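Local atomic coordinates of polysaccharide biosynthesis protein CapD (PDB entry 6BWC), a protein that is a short-chain dehydrogenase that binds NADP and UDP-N-acetylglucosamine and is required for CMP-pseudaminic acid biosynthesis. Residues V35-R40 against I59-G64; V167-V172 against N208-L213; N171-R176 against R202-L207. The protein carries 2 engineered substitutions. All blocks are in the same frame, centred on the assembly; numbering follows the deposited sequence.

Contact 1 of 3, residues V35-R40 against I59-G64; sequences VRVFSR and IRYLIG. With NAP (NADP nicotinamide-adenine-dinucleotide phosphate), chain N.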
loop_
_atom_site.group_PDB
_atom_site.type_symbol
_atom_site.label_atom_id
_atom_site.label_comp_id
_atom_site.label_asym_id
_atom_site.label_seq_id
_atom_site.Cartn_x
_atom_site.Cartn_y
_atom_site.Cartn_z
ATOM N N VAL C 35 -16.303 25.149 11.211
ATOM C CA VAL C 35 -16.763 23.764 11.276
ATOM C C VAL C 35 -16.458 23.176 9.922
ATOM O O VAL C 35 -16.766 23.797 8.916
ATOM C CB VAL C 35 -18.295 23.650 11.487
ATOM C CG1 VAL C 35 -18.719 22.184 11.642
ATOM C CG2 VAL C 35 -18.740 24.464 12.706
ATOM N N ARG C 36 -15.872 21.991 9.882
ATOM C CA ARG C 36 -15.615 21.312 8.628
ATOM C C ARG C 36 -16.596 20.157 8.439
ATOM O O ARG C 36 -16.955 19.482 9.402
ATOM C CB ARG C 36 -14.177 20.821 8.619
ATOM C CG ARG C 36 -13.164 21.967 8.736
ATOM C CD ARG C 36 -11.725 21.538 8.439
ATOM N NE ARG C 36 -10.741 22.566 8.817
ATOM C CZ ARG C 36 -9.445 22.342 9.057
ATOM N NH1 ARG C 36 -8.928 21.124 8.979
ATOM N NH2 ARG C 36 -8.641 23.324 9.412
ATOM N N VAL C 37 -17.063 19.975 7.202
ATOM C CA VAL C 37 -17.910 18.830 6.801
ATOM C C VAL C 37 -17.072 17.894 5.905
ATOM O O VAL C 37 -16.530 18.341 4.888
ATOM C CB VAL C 37 -19.181 19.295 6.046
ATOM C CG1 VAL C 37 -19.936 18.133 5.447
ATOM C CG2 VAL C 37 -20.119 20.019 6.982
ATOM N N PHE C 38 -16.988 16.613 6.297
ATOM C CA PHE C 38 -16.184 15.581 5.625
ATOM C C PHE C 38 -17.071 14.402 5.180
ATOM O O PHE C 38 -17.525 13.614 5.998
ATOM C CB PHE C 38 -15.094 15.100 6.569
ATOM C CG PHE C 38 -14.047 14.227 5.921
ATOM C CD1 PHE C 38 -12.789 14.728 5.644
ATOM C CD2 PHE C 38 -14.299 12.886 5.619
ATOM C CE1 PHE C 38 -11.807 13.911 5.082
ATOM C CE2 PHE C 38 -13.324 12.075 5.043
ATOM C CZ PHE C 38 -12.079 12.580 4.782
ATOM N N SER C 39 -17.283 14.287 3.878
ATOM C CA SER C 39 -18.224 13.368 3.272
ATOM C C SER C 39 -17.594 12.971 1.945
ATOM O O SER C 39 -16.815 13.753 1.386
ATOM C CB SER C 39 -19.562 14.109 3.081
ATOM O OG SER C 39 -20.340 13.679 1.964
ATOM N N ARG C 40 -17.908 11.787 1.423
ATOM C CA ARG C 40 -17.409 11.392 0.095
ATOM C C ARG C 40 -18.147 12.044 -1.060
ATOM O O ARG C 40 -17.566 12.336 -2.069
ATOM C CB ARG C 40 -17.540 9.899 -0.107
ATOM C CG ARG C 40 -16.838 9.051 0.924
ATOM C CD ARG C 40 -17.323 7.626 0.776
ATOM N NE ARG C 40 -18.756 7.547 1.046
ATOM C CZ ARG C 40 -19.507 6.454 0.921
ATOM N NH1 ARG C 40 -18.967 5.295 0.541
ATOM N NH2 ARG C 40 -20.817 6.533 1.191
ATOM N N ILE C 59 -18.061 27.606 7.695
ATOM C CA ILE C 59 -18.212 26.203 7.291
ATOM C C ILE C 59 -17.294 25.911 6.125
ATOM O O ILE C 59 -17.192 26.717 5.220
ATOM C CB ILE C 59 -19.638 25.897 6.817
ATOM C CG1 ILE C 59 -20.641 26.305 7.900
ATOM C CG2 ILE C 59 -19.788 24.419 6.468
ATOM C CD1 ILE C 59 -22.087 25.944 7.613
ATOM N N ARG C 60 -16.637 24.760 6.133
ATOM C CA ARG C 60 -15.823 24.314 4.996
ATOM C C ARG C 60 -16.310 22.953 4.508
ATOM O O ARG C 60 -16.800 22.165 5.293
ATOM C CB ARG C 60 -14.350 24.236 5.392
ATOM C CG ARG C 60 -13.691 25.560 5.813
ATOM C CD ARG C 60 -13.534 26.560 4.672
ATOM N NE ARG C 60 -14.446 27.680 4.866
ATOM C CZ ARG C 60 -14.133 28.873 5.374
ATOM N NH1 ARG C 60 -12.885 29.191 5.715
ATOM N NH2 ARG C 60 -15.089 29.785 5.533
ATOM N N TYR C 61 -16.193 22.680 3.211
ATOM C CA TYR C 61 -16.725 21.434 2.639
ATOM C C TYR C 61 -15.623 20.536 2.019
ATOM O O TYR C 61 -15.275 20.671 0.845
ATOM C CB TYR C 61 -17.839 21.770 1.639
ATOM C CG TYR C 61 -19.038 22.438 2.278
ATOM C CD1 TYR C 61 -20.074 21.690 2.794
ATOM C CD2 TYR C 61 -19.128 23.826 2.366
ATOM C CE1 TYR C 61 -21.153 22.296 3.392
ATOM C CE2 TYR C 61 -20.214 24.447 2.961
ATOM C CZ TYR C 61 -21.226 23.675 3.473
ATOM O OH TYR C 61 -22.314 24.259 4.074
ATOM N N LEU C 62 -15.114 19.606 2.832
ATOM C CA LEU C 62 -14.028 18.708 2.452
ATOM C C LEU C 62 -14.527 17.366 1.980
ATOM O O LEU C 62 -14.931 16.530 2.777
ATOM C CB LEU C 62 -13.063 18.473 3.619
ATOM C CG LEU C 62 -11.888 19.438 3.816
ATOM C CD1 LEU C 62 -12.277 20.884 3.546
ATOM C CD2 LEU C 62 -11.375 19.292 5.244
ATOM N N ILE C 63 -14.456 17.169 0.669
ATOM C CA ILE C 63 -14.688 15.876 0.056
ATOM C C ILE C 63 -13.541 14.946 0.421
ATOM O O ILE C 63 -12.373 15.346 0.392
ATOM C CB ILE C 63 -14.785 15.978 -1.478
ATOM C CG1 ILE C 63 -16.013 16.806 -1.899
ATOM C CG2 ILE C 63 -14.825 14.597 -2.121
ATOM C CD1 ILE C 63 -17.345 16.098 -1.745
ATOM N N GLY C 64 -13.882 13.707 0.764
ATOM C CA GLY C 64 -12.907 12.789 1.357
ATOM C C GLY C 64 -13.503 11.456 1.777
ATOM O O GLY C 64 -14.741 11.310 1.854
HETATM P PA NAP N . -26.189 8.654 7.367
HETATM O O1A NAP N . -27.331 9.605 7.147
HETATM O O2A NAP N . -26.040 7.555 6.372
HETATM O O5B NAP N . -24.820 9.460 7.481
HETATM C C5B NAP N . -23.600 8.850 7.053
HETATM C C4B NAP N . -22.549 9.931 6.818
HETATM O O4B NAP N . -21.249 9.396 6.580
HETATM C C3B NAP N . -22.881 10.711 5.574
HETATM O O3B NAP N . -22.396 12.025 5.834
HETATM C C2B NAP N . -22.105 9.992 4.501
HETATM O O2B NAP N . -21.980 10.851 3.387
HETATM C C1B NAP N . -20.809 9.663 5.242
HETATM N N9A NAP N . -19.952 8.507 4.808
HETATM C C8A NAP N . -20.286 7.216 4.514
HETATM N N7A NAP N . -19.186 6.456 4.189
HETATM C C5A NAP N . -18.120 7.271 4.283
HETATM C C6A NAP N . -16.652 7.177 4.082
HETATM N N6A NAP N . -16.059 6.034 3.709
HETATM N N1A NAP N . -15.901 8.271 4.290
HETATM C C2A NAP N . -16.432 9.449 4.662
HETATM N N3A NAP N . -17.750 9.619 4.856
HETATM C C4A NAP N . -18.629 8.600 4.691
HETATM O O3 NAP N . -26.209 8.003 8.843
HETATM P PN NAP N . -26.823 8.632 10.205
HETATM O O1N NAP N . -26.571 10.130 10.303
HETATM O O2N NAP N . -28.199 8.074 10.406
HETATM O O5D NAP N . -25.969 7.870 11.308
HETATM C C5D NAP N . -24.735 8.411 11.707
HETATM C C4D NAP N . -24.031 7.456 12.666
HETATM O O4D NAP N . -24.982 7.054 13.662
HETATM C C3D NAP N . -23.426 6.165 12.087
HETATM O O3D NAP N . -22.101 6.015 12.604
HETATM C C2D NAP N . -24.312 5.047 12.585
HETATM O O2D NAP N . -23.588 3.840 12.843
HETATM C C1D NAP N . -24.879 5.641 13.874
HETATM N N1N NAP N . -26.187 5.111 14.279
HETATM C C2N NAP N . -27.271 5.493 13.584
HETATM C C3N NAP N . -28.552 5.061 13.875
HETATM C C7N NAP N . -29.747 5.461 13.081
HETATM O O7N NAP N . -30.812 4.884 13.305
HETATM N N7N NAP N . -29.677 6.396 12.129
HETATM C C4N NAP N . -28.756 4.164 15.041
HETATM C C5N NAP N . -27.507 3.803 15.722
HETATM C C6N NAP N . -26.276 4.304 15.336
HETATM P P2B NAP N . -21.571 10.292 1.931
HETATM O O1X NAP N . -21.889 11.522 1.103
HETATM O O2X NAP N . -20.078 10.045 1.983
HETATM O O3X NAP N . -22.429 9.032 1.670
#
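Val-37 takes a hydrogen bond from Leu-62 N on its O (2.8 Å) and sends its N to Arg-60 O, within a parallel pairing of strands 35-39 and 59-63. These form the beta-alpha-beta unit at one edge of the Rossmann sheet, with helix 42-51 as the crossover. Arg-60 N to Val-35 O and Gly-64 N to Ser-39 O extend the pairing; the bond from Ser-39 N to Leu-62 O is weak. Branched and aromatic residues suit the face made by Val-35, Val-37, Ile-59 and Tyr-61, where Val-37 CB meets Tyr-61 CD1 and helix 18-29 covers the valines. On the other face, Phe-38 and Leu-62 pack under helix 69-75. The extended chain of Arg-36 crosses Leu-62, Arg-36 CD lying 3.9 Å from Leu-62 CD2, and its tip is held by Glu-77 and Ala-75 O. Phe-38 has CG anti to its backbone N (chi1 -169°), and its ring reaches Gly-64, whose bare backbone it touches through CE2.

The strand ends become the seat of the NADP 2'-phosphate. Ser-39, short enough to fit beside the phosphate, gives OG to NAP O1X and also pairs it with Thr-16 OG1; Arg-40 N reaches NAP O2X. From there Arg-40 runs between the phosphate and the adenine. Its CB lies 3.3 Å from NAP O2X, CG meets Gly-64 O, and CD rests near NAP C6A. A bend at chi3 (-63°) turns NE to NAP O2X, at 3.0 Å and almost straight (179°). The guanidinium has NAP N7A over the centre of one face and the phosphorus in plane at its edge; a long side chain ending in a flat cation suits this place and probably offsets the phosphate charge. NH1 binds Arg-40 O of the second subunit, and NH2 donates to NAP O3X at 3.0 Å.

Contact 2 of 3, residues V167-V172 against N208-L213; sequences VRFGNV and NQATML. With UD1 (uridine-diphosphate-N-acetylglucosamine), chain O.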
loop_
_atom_site.group_PDB
_atom_site.type_symbol
_atom_site.label_atom_id
_atom_site.label_comp_id
_atom_site.label_asym_id
_atom_site.label_seq_id
_atom_site.Cartn_x
_atom_site.Cartn_y
_atom_site.Cartn_z
ATOM N N VAL C 167 -20.514 7.230 22.186
ATOM C CA VAL C 167 -21.914 7.479 22.484
ATOM C C VAL C 167 -22.585 6.212 21.934
ATOM O O VAL C 167 -21.877 5.394 21.352
ATOM C CB VAL C 167 -22.290 8.827 21.831
ATOM C CG1 VAL C 167 -23.532 8.765 20.991
ATOM C CG2 VAL C 167 -22.397 9.894 22.891
ATOM N N ARG C 168 -23.883 5.976 22.140
ATOM C CA ARG C 168 -24.491 4.712 21.666
ATOM C C ARG C 168 -25.984 4.865 21.449
ATOM O O ARG C 168 -26.764 5.004 22.390
ATOM C CB ARG C 168 -24.181 3.578 22.657
ATOM C CG ARG C 168 -24.172 2.148 22.107
ATOM C CD ARG C 168 -24.088 1.129 23.262
ATOM N NE ARG C 168 -22.738 0.612 23.561
ATOM C CZ ARG C 168 -22.425 -0.223 24.566
ATOM N NH1 ARG C 168 -23.337 -0.656 25.426
ATOM N NH2 ARG C 168 -21.184 -0.649 24.725
ATOM N N PHE C 169 -26.368 4.837 20.183
ATOM C CA PHE C 169 -27.718 5.222 19.750
ATOM C C PHE C 169 -28.661 4.023 19.628
ATOM O O PHE C 169 -28.229 2.870 19.451
ATOM C CB PHE C 169 -27.687 5.877 18.339
ATOM C CG PHE C 169 -26.895 7.163 18.214
ATOM C CD1 PHE C 169 -26.344 7.499 16.983
ATOM C CD2 PHE C 169 -26.722 8.046 19.270
ATOM C CE1 PHE C 169 -25.636 8.678 16.804
ATOM C CE2 PHE C 169 -26.014 9.230 19.096
ATOM C CZ PHE C 169 -25.462 9.542 17.861
ATOM N N GLY C 170 -29.955 4.326 19.657
ATOM C CA GLY C 170 -30.967 3.436 19.090
ATOM C C GLY C 170 -31.608 4.096 17.898
ATOM O O GLY C 170 -31.211 5.176 17.503
ATOM N N ASN C 171 -32.616 3.449 17.335
ATOM C CA ASN C 171 -33.124 3.842 16.030
ATOM C C ASN C 171 -33.459 5.302 16.019
ATOM O O ASN C 171 -34.319 5.721 16.754
ATOM C CB ASN C 171 -34.358 3.026 15.634
ATOM C CG ASN C 171 -34.043 1.562 15.472
ATOM O OD1 ASN C 171 -33.459 0.946 16.368
ATOM N ND2 ASN C 171 -34.410 0.996 14.337
ATOM N N VAL C 172 -32.775 6.070 15.181
ATOM C CA VAL C 172 -32.964 7.521 15.126
ATOM C C VAL C 172 -34.052 7.818 14.125
ATOM O O VAL C 172 -33.873 7.591 12.941
ATOM C CB VAL C 172 -31.671 8.269 14.758
ATOM C CG1 VAL C 172 -31.865 9.777 14.919
ATOM C CG2 VAL C 172 -30.530 7.793 15.654
ATOM N N ASN C 208 -32.902 15.069 17.904
ATOM C CA ASN C 208 -32.365 15.987 18.946
ATOM C C ASN C 208 -31.855 15.261 20.165
ATOM O O ASN C 208 -30.910 15.696 20.796
ATOM C CB ASN C 208 -33.418 16.995 19.450
ATOM C CG ASN C 208 -33.925 17.908 18.358
ATOM O OD1 ASN C 208 -34.948 17.625 17.741
ATOM N ND2 ASN C 208 -33.205 18.983 18.091
ATOM N N GLN C 209 -32.536 14.198 20.546
ATOM C CA GLN C 209 -32.002 13.283 21.546
ATOM C C GLN C 209 -30.601 12.752 21.123
ATOM O O GLN C 209 -29.656 12.763 21.914
ATOM C CB GLN C 209 -33.017 12.145 21.790
ATOM C CG GLN C 209 -34.201 12.580 22.665
ATOM C CD GLN C 209 -35.173 11.456 23.024
ATOM O OE1 GLN C 209 -35.654 10.708 22.174
ATOM N NE2 GLN C 209 -35.464 11.341 24.301
ATOM N N ALA C 210 -30.487 12.339 19.859
ATOM C CA ALA C 210 -29.231 11.848 19.276
ATOM C C ALA C 210 -28.197 12.942 19.195
ATOM O O ALA C 210 -27.076 12.767 19.631
ATOM C CB ALA C 210 -29.470 11.244 17.890
ATOM N N THR C 211 -28.585 14.070 18.635
ATOM C CA THR C 211 -27.702 15.238 18.560
ATOM C C THR C 211 -27.156 15.704 19.949
ATOM O O THR C 211 -25.933 15.895 20.102
ATOM C CB THR C 211 -28.409 16.413 17.841
ATOM O OG1 THR C 211 -29.245 15.913 16.794
ATOM C CG2 THR C 211 -27.402 17.365 17.239
ATOM N N MET C 212 -28.045 15.853 20.939
ATOM C CA MET C 212 -27.666 16.347 22.268
ATOM C C MET C 212 -26.833 15.356 23.036
ATOM O O MET C 212 -25.920 15.744 23.762
ATOM C CB MET C 212 -28.887 16.742 23.108
ATOM C CG MET C 212 -29.603 18.000 22.646
ATOM S SD MET C 212 -28.504 19.356 22.157
ATOM C CE MET C 212 -27.534 19.539 23.675
ATOM N N LEU C 213 -27.147 14.078 22.880
ATOM C CA LEU C 213 -26.350 13.010 23.484
ATOM C C LEU C 213 -24.892 13.158 23.070
ATOM O O LEU C 213 -24.010 13.241 23.920
ATOM C CB LEU C 213 -26.900 11.633 23.070
ATOM C CG LEU C 213 -26.215 10.394 23.675
ATOM C CD1 LEU C 213 -26.276 10.442 25.203
ATOM C CD2 LEU C 213 -26.768 9.057 23.158
HETATM C "C1'" UD1 O . -31.188 1.229 12.700
HETATM C "C2'" UD1 O . -29.835 1.677 12.174
HETATM C "C3'" UD1 O . -28.699 0.842 12.760
HETATM C "C4'" UD1 O . -28.798 0.725 14.278
HETATM C "C5'" UD1 O . -30.242 0.503 14.770
HETATM C "C6'" UD1 O . -30.322 0.751 16.282
HETATM C "C7'" UD1 O . -30.285 2.540 9.912
HETATM C "C8'" UD1 O . -30.401 2.166 8.448
HETATM N "N2'" UD1 O . -29.800 1.596 10.725
HETATM O "O1'" UD1 O . -31.389 -0.144 12.403
HETATM O "O3'" UD1 O . -27.443 1.432 12.369
HETATM O "O4'" UD1 O . -27.984 -0.332 14.752
HETATM O "O5'" UD1 O . -31.193 1.353 14.093
HETATM O "O6'" UD1 O . -31.212 -0.168 16.921
HETATM O "O7'" UD1 O . -30.679 3.638 10.302
HETATM N N1 UD1 O . -38.443 -3.106 8.656
HETATM C C2 UD1 O . -39.611 -3.508 7.940
HETATM N N3 UD1 O . -39.646 -3.387 6.603
HETATM C C4 UD1 O . -38.602 -2.892 5.910
HETATM C C5 UD1 O . -37.467 -2.479 6.561
HETATM C C6 UD1 O . -37.411 -2.578 7.943
HETATM O O2 UD1 O . -40.600 -3.990 8.522
HETATM O O4 UD1 O . -38.643 -2.775 4.675
HETATM C C1B UD1 O . -38.354 -3.245 10.125
HETATM C C2B UD1 O . -37.062 -3.876 10.649
HETATM O "O2'" UD1 O . -37.135 -5.294 10.701
HETATM C C3B UD1 O . -36.860 -3.229 12.005
HETATM C C4B UD1 O . -37.501 -1.871 11.812
HETATM O O4B UD1 O . -38.371 -1.956 10.684
HETATM O O3B UD1 O . -37.532 -3.879 13.090
HETATM C C5B UD1 O . -36.493 -0.756 11.581
HETATM O O5B UD1 O . -35.706 -0.912 10.391
HETATM P PA UD1 O . -34.706 0.306 10.080
HETATM O O1A UD1 O . -34.136 0.255 8.684
HETATM O O2A UD1 O . -35.307 1.642 10.530
HETATM O O3A UD1 O . -33.556 0.245 11.212
HETATM P PB UD1 O . -32.789 -0.918 12.036
HETATM O O1B UD1 O . -32.373 -2.027 11.092
HETATM O O2B UD1 O . -33.471 -1.339 13.333
#
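Leu-213 brings its branched end against two side chains at once. Its CD2 is 3.9 Å from Val-167 CG1 and 4.0 Å from Phe-169 CD2, at the edge of that ring. CG anti to the backbone N (chi1 -177°) starts the branch toward the strand, where it runs counter to both partners. Val-167 adds CG2, which lies beside Leu-213 CG. One turn earlier on the helix, Ala-210 places CB over one face of the Phe-169 ring, offset toward the rim, while Phe-169 CE2 also meets Ala-210 O at 3.7 Å. A residue this small lets the ring come close to the helix backbone, and the same CB meets Val-172 CG1 at 4.1 Å.

Here a helix layer of the Rossmann fold meets the sheet: helix 207-220 covers strand 163-169 and runs nearly antiparallel to it (170° between the short axes). No hydrogen bond crosses the interface, which depends on apolar fit. The side chain of Phe-169 also comes within about 3 Å of the bound NADP at the nearest atoms, and Val-172 N donates to its carboxamide oxygen O7N.

By contrast, Arg-168 points from the helix to the far face of the sheet, where Glu-147 and Glu-280 form salt bridges with its buried charge. On the helix, Asn-208 and Met-212 are turned outward and exposed; the polar amide of Asn-208 suits such a place.

Contact 3 of 3, residues N171-R176 against R202-L207; sequences NVMGSR and RFMMTL. With UD1 (uridine-diphosphate-N-acetylglucosamine), chain O.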
loop_
_atom_site.group_PDB
_atom_site.type_symbol
_atom_site.label_atom_id
_atom_site.label_comp_id
_atom_site.label_asym_id
_atom_site.label_seq_id
_atom_site.Cartn_x
_atom_site.Cartn_y
_atom_site.Cartn_z
ATOM N N ASN C 171 -32.616 3.449 17.335
ATOM C CA ASN C 171 -33.124 3.842 16.030
ATOM C C ASN C 171 -33.459 5.302 16.019
ATOM O O ASN C 171 -34.319 5.721 16.754
ATOM C CB ASN C 171 -34.358 3.026 15.634
ATOM C CG ASN C 171 -34.043 1.562 15.472
ATOM O OD1 ASN C 171 -33.459 0.946 16.368
ATOM N ND2 ASN C 171 -34.410 0.996 14.337
ATOM N N VAL C 172 -32.775 6.070 15.181
ATOM C CA VAL C 172 -32.964 7.521 15.126
ATOM C C VAL C 172 -34.052 7.818 14.125
ATOM O O VAL C 172 -33.873 7.591 12.941
ATOM C CB VAL C 172 -31.671 8.269 14.758
ATOM C CG1 VAL C 172 -31.865 9.777 14.919
ATOM C CG2 VAL C 172 -30.530 7.793 15.654
ATOM N N MET C 173 -35.160 8.371 14.612
ATOM C CA MET C 173 -36.405 8.461 13.827
ATOM C C MET C 173 -36.381 9.436 12.631
ATOM O O MET C 173 -36.072 10.633 12.768
ATOM C CB MET C 173 -37.571 8.828 14.724
ATOM C CG MET C 173 -37.679 7.936 15.924
ATOM S SD MET C 173 -39.311 8.004 16.660
ATOM C CE MET C 173 -38.745 7.849 18.357
ATOM N N GLY C 174 -36.742 8.901 11.465
ATOM C CA GLY C 174 -36.710 9.644 10.206
ATOM C C GLY C 174 -35.348 9.721 9.547
ATOM O O GLY C 174 -35.240 10.277 8.437
ATOM N N SER C 175 -34.323 9.154 10.198
ATOM C CA SER C 175 -32.963 9.195 9.681
ATOM C C SER C 175 -32.878 8.451 8.354
ATOM O O SER C 175 -33.581 7.454 8.155
ATOM C CB SER C 175 -31.983 8.582 10.678
ATOM O OG SER C 175 -32.149 7.176 10.760
ATOM N N ARG C 176 -32.025 8.960 7.462
ATOM C CA ARG C 176 -31.886 8.437 6.094
ATOM C C ARG C 176 -31.966 6.897 5.926
ATOM O O ARG C 176 -31.137 6.163 6.450
ATOM C CB ARG C 176 -30.581 8.953 5.479
ATOM C CG ARG C 176 -30.759 10.219 4.654
ATOM C CD ARG C 176 -29.485 11.050 4.577
ATOM N NE ARG C 176 -28.241 10.257 4.593
ATOM C CZ ARG C 176 -27.545 9.855 3.522
ATOM N NH1 ARG C 176 -27.950 10.135 2.278
ATOM N NH2 ARG C 176 -26.416 9.172 3.700
ATOM N N ARG C 202 -37.976 -2.272 19.356
ATOM C CA ARG C 202 -36.766 -1.468 19.138
ATOM C C ARG C 202 -36.694 -0.272 20.082
ATOM O O ARG C 202 -37.706 0.413 20.282
ATOM C CB ARG C 202 -36.752 -0.931 17.693
ATOM C CG ARG C 202 -36.441 -1.920 16.556
ATOM C CD ARG C 202 -34.950 -2.194 16.425
ATOM N NE ARG C 202 -34.642 -3.060 15.279
ATOM C CZ ARG C 202 -34.651 -4.395 15.286
ATOM N NH1 ARG C 202 -34.960 -5.083 16.380
ATOM N NH2 ARG C 202 -34.358 -5.057 14.176
ATOM N N PHE C 203 -35.511 0.003 20.640
ATOM C CA PHE C 203 -35.255 1.303 21.305
ATOM C C PHE C 203 -35.172 2.388 20.239
ATOM O O PHE C 203 -34.421 2.230 19.286
ATOM C CB PHE C 203 -33.934 1.293 22.071
ATOM C CG PHE C 203 -33.998 0.615 23.406
ATOM C CD1 PHE C 203 -33.457 -0.650 23.597
ATOM C CD2 PHE C 203 -34.579 1.258 24.492
ATOM C CE1 PHE C 203 -33.509 -1.264 24.840
ATOM C CE2 PHE C 203 -34.631 0.649 25.737
ATOM C CZ PHE C 203 -34.091 -0.607 25.910
ATOM N N MET C 204 -35.920 3.475 20.391
ATOM C CA MET C 204 -35.939 4.564 19.404
ATOM C C MET C 204 -35.799 5.960 20.054
ATOM O O MET C 204 -36.437 6.244 21.079
ATOM C CB MET C 204 -37.211 4.500 18.527
ATOM C CG MET C 204 -37.471 3.126 17.893
ATOM S SD MET C 204 -38.561 2.937 16.452
ATOM C CE MET C 204 -37.935 4.131 15.308
ATOM N N MET C 205 -34.961 6.815 19.446
ATOM C CA MET C 205 -34.667 8.167 19.935
ATOM C C MET C 205 -34.969 9.208 18.849
ATOM O O MET C 205 -35.063 8.878 17.675
ATOM C CB MET C 205 -33.209 8.266 20.440
ATOM C CG MET C 205 -32.130 8.219 19.375
ATOM S SD MET C 205 -30.459 7.779 19.953
ATOM C CE MET C 205 -30.219 9.068 21.181
ATOM N N THR C 206 -35.167 10.459 19.262
ATOM C CA THR C 206 -35.332 11.597 18.334
ATOM C C THR C 206 -33.968 12.078 17.736
ATOM O O THR C 206 -32.870 11.729 18.201
ATOM C CB THR C 206 -36.093 12.796 19.001
ATOM O OG1 THR C 206 -35.289 13.421 20.010
ATOM C CG2 THR C 206 -37.451 12.353 19.613
ATOM N N LEU C 207 -34.039 12.875 16.689
ATOM C CA LEU C 207 -32.832 13.430 16.106
ATOM C C LEU C 207 -32.127 14.303 17.119
ATOM O O LEU C 207 -30.912 14.249 17.199
ATOM C CB LEU C 207 -33.193 14.232 14.867
ATOM C CG LEU C 207 -32.109 14.886 14.029
ATOM C CD1 LEU C 207 -30.969 13.928 13.742
ATOM C CD2 LEU C 207 -32.729 15.368 12.721
HETATM C "C1'" UD1 O . -31.188 1.229 12.700
HETATM C "C2'" UD1 O . -29.835 1.677 12.174
HETATM C "C3'" UD1 O . -28.699 0.842 12.760
HETATM C "C4'" UD1 O . -28.798 0.725 14.278
HETATM C "C5'" UD1 O . -30.242 0.503 14.770
HETATM C "C6'" UD1 O . -30.322 0.751 16.282
HETATM C "C7'" UD1 O . -30.285 2.540 9.912
HETATM C "C8'" UD1 O . -30.401 2.166 8.448
HETATM N "N2'" UD1 O . -29.800 1.596 10.725
HETATM O "O1'" UD1 O . -31.389 -0.144 12.403
HETATM O "O3'" UD1 O . -27.443 1.432 12.369
HETATM O "O4'" UD1 O . -27.984 -0.332 14.752
HETATM O "O5'" UD1 O . -31.193 1.353 14.093
HETATM O "O6'" UD1 O . -31.212 -0.168 16.921
HETATM O "O7'" UD1 O . -30.679 3.638 10.302
HETATM N N1 UD1 O . -38.443 -3.106 8.656
HETATM C C2 UD1 O . -39.611 -3.508 7.940
HETATM N N3 UD1 O . -39.646 -3.387 6.603
HETATM C C4 UD1 O . -38.602 -2.892 5.910
HETATM C C5 UD1 O . -37.467 -2.479 6.561
HETATM C C6 UD1 O . -37.411 -2.578 7.943
HETATM O O2 UD1 O . -40.600 -3.990 8.522
HETATM O O4 UD1 O . -38.643 -2.775 4.675
HETATM C C1B UD1 O . -38.354 -3.245 10.125
HETATM C C2B UD1 O . -37.062 -3.876 10.649
HETATM O "O2'" UD1 O . -37.135 -5.294 10.701
HETATM C C3B UD1 O . -36.860 -3.229 12.005
HETATM C C4B UD1 O . -37.501 -1.871 11.812
HETATM O O4B UD1 O . -38.371 -1.956 10.684
HETATM O O3B UD1 O . -37.532 -3.879 13.090
HETATM C C5B UD1 O . -36.493 -0.756 11.581
HETATM O O5B UD1 O . -35.706 -0.912 10.391
HETATM P PA UD1 O . -34.706 0.306 10.080
HETATM O O1A UD1 O . -34.136 0.255 8.684
HETATM O O2A UD1 O . -35.307 1.642 10.530
HETATM O O3A UD1 O . -33.556 0.245 11.212
HETATM P PB UD1 O . -32.789 -0.918 12.036
HETATM O O1B UD1 O . -32.373 -2.027 11.092
HETATM O O2B UD1 O . -33.471 -1.339 13.333
#
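Arg-202 lays CD against Asn-171 OD1 (3.5 Å) at the start of a short parallel pairing of strands 171-172 and 201-205. A bend at chi2 (-79°) puts CD there; NE then donates to UD1 O2B (2.8 Å), which lies in the guanidinium plane, while UD1 O3B lies over one face, offset toward the rim, and NH1 is held by Lys-270 O. Phe-203 contributes its carbonyl, which accepts Asn-171 N. Met-204, long and flexible, packs CE on Asn-171 CB (3.8 Å), and its CB touches Met-173 CE where the two thioether chains cross at about a right angle. Met-205 carries the pairing: its N donates to Asn-171 O (3.0 Å), its O accepts from Met-173 N (3.1 Å), and its CG lies beside Val-172 CG2. Thr-206, a good N-cap, turns OG1 to Gln-209 N and starts helix 207-220, whose Leu-207 brings CD1 near Val-172 CG1.

The amide of Asn-171 works both ways on the sugar nucleotide: OD1 accepts from UD1 O6' (2.6 Å) and ND2 donates to UD1 O2B (2.7 Å). That phosphate oxygen is thus gripped by two donors, one from each strand, and the arginine probably offsets the negative charge of the diphosphate.

In the fold
From the N terminus, contact 1 is the first to close, joining neighbouring strands through an 18-residue connection built largely of helix 42-51. Contact 2 opens at the end of strand 163-169 and contact 3 just after, on strand 171-172; they share Asn-171 and Val-172. The chain closes contact 3 on strand 201-205 first, then runs into helix 207-220 to close contact 2, so the smaller loop lies within the larger. Met-205 joins them, with CE on Ala-210 and Leu-213 and SD beside Gly-170. Contact 1, about 22 Å from contact 2 between centres, belongs to the same main sheet, whereas contact 3 ties in the small three-stranded sheet by the sugar nucleotide. NADP spans the gap.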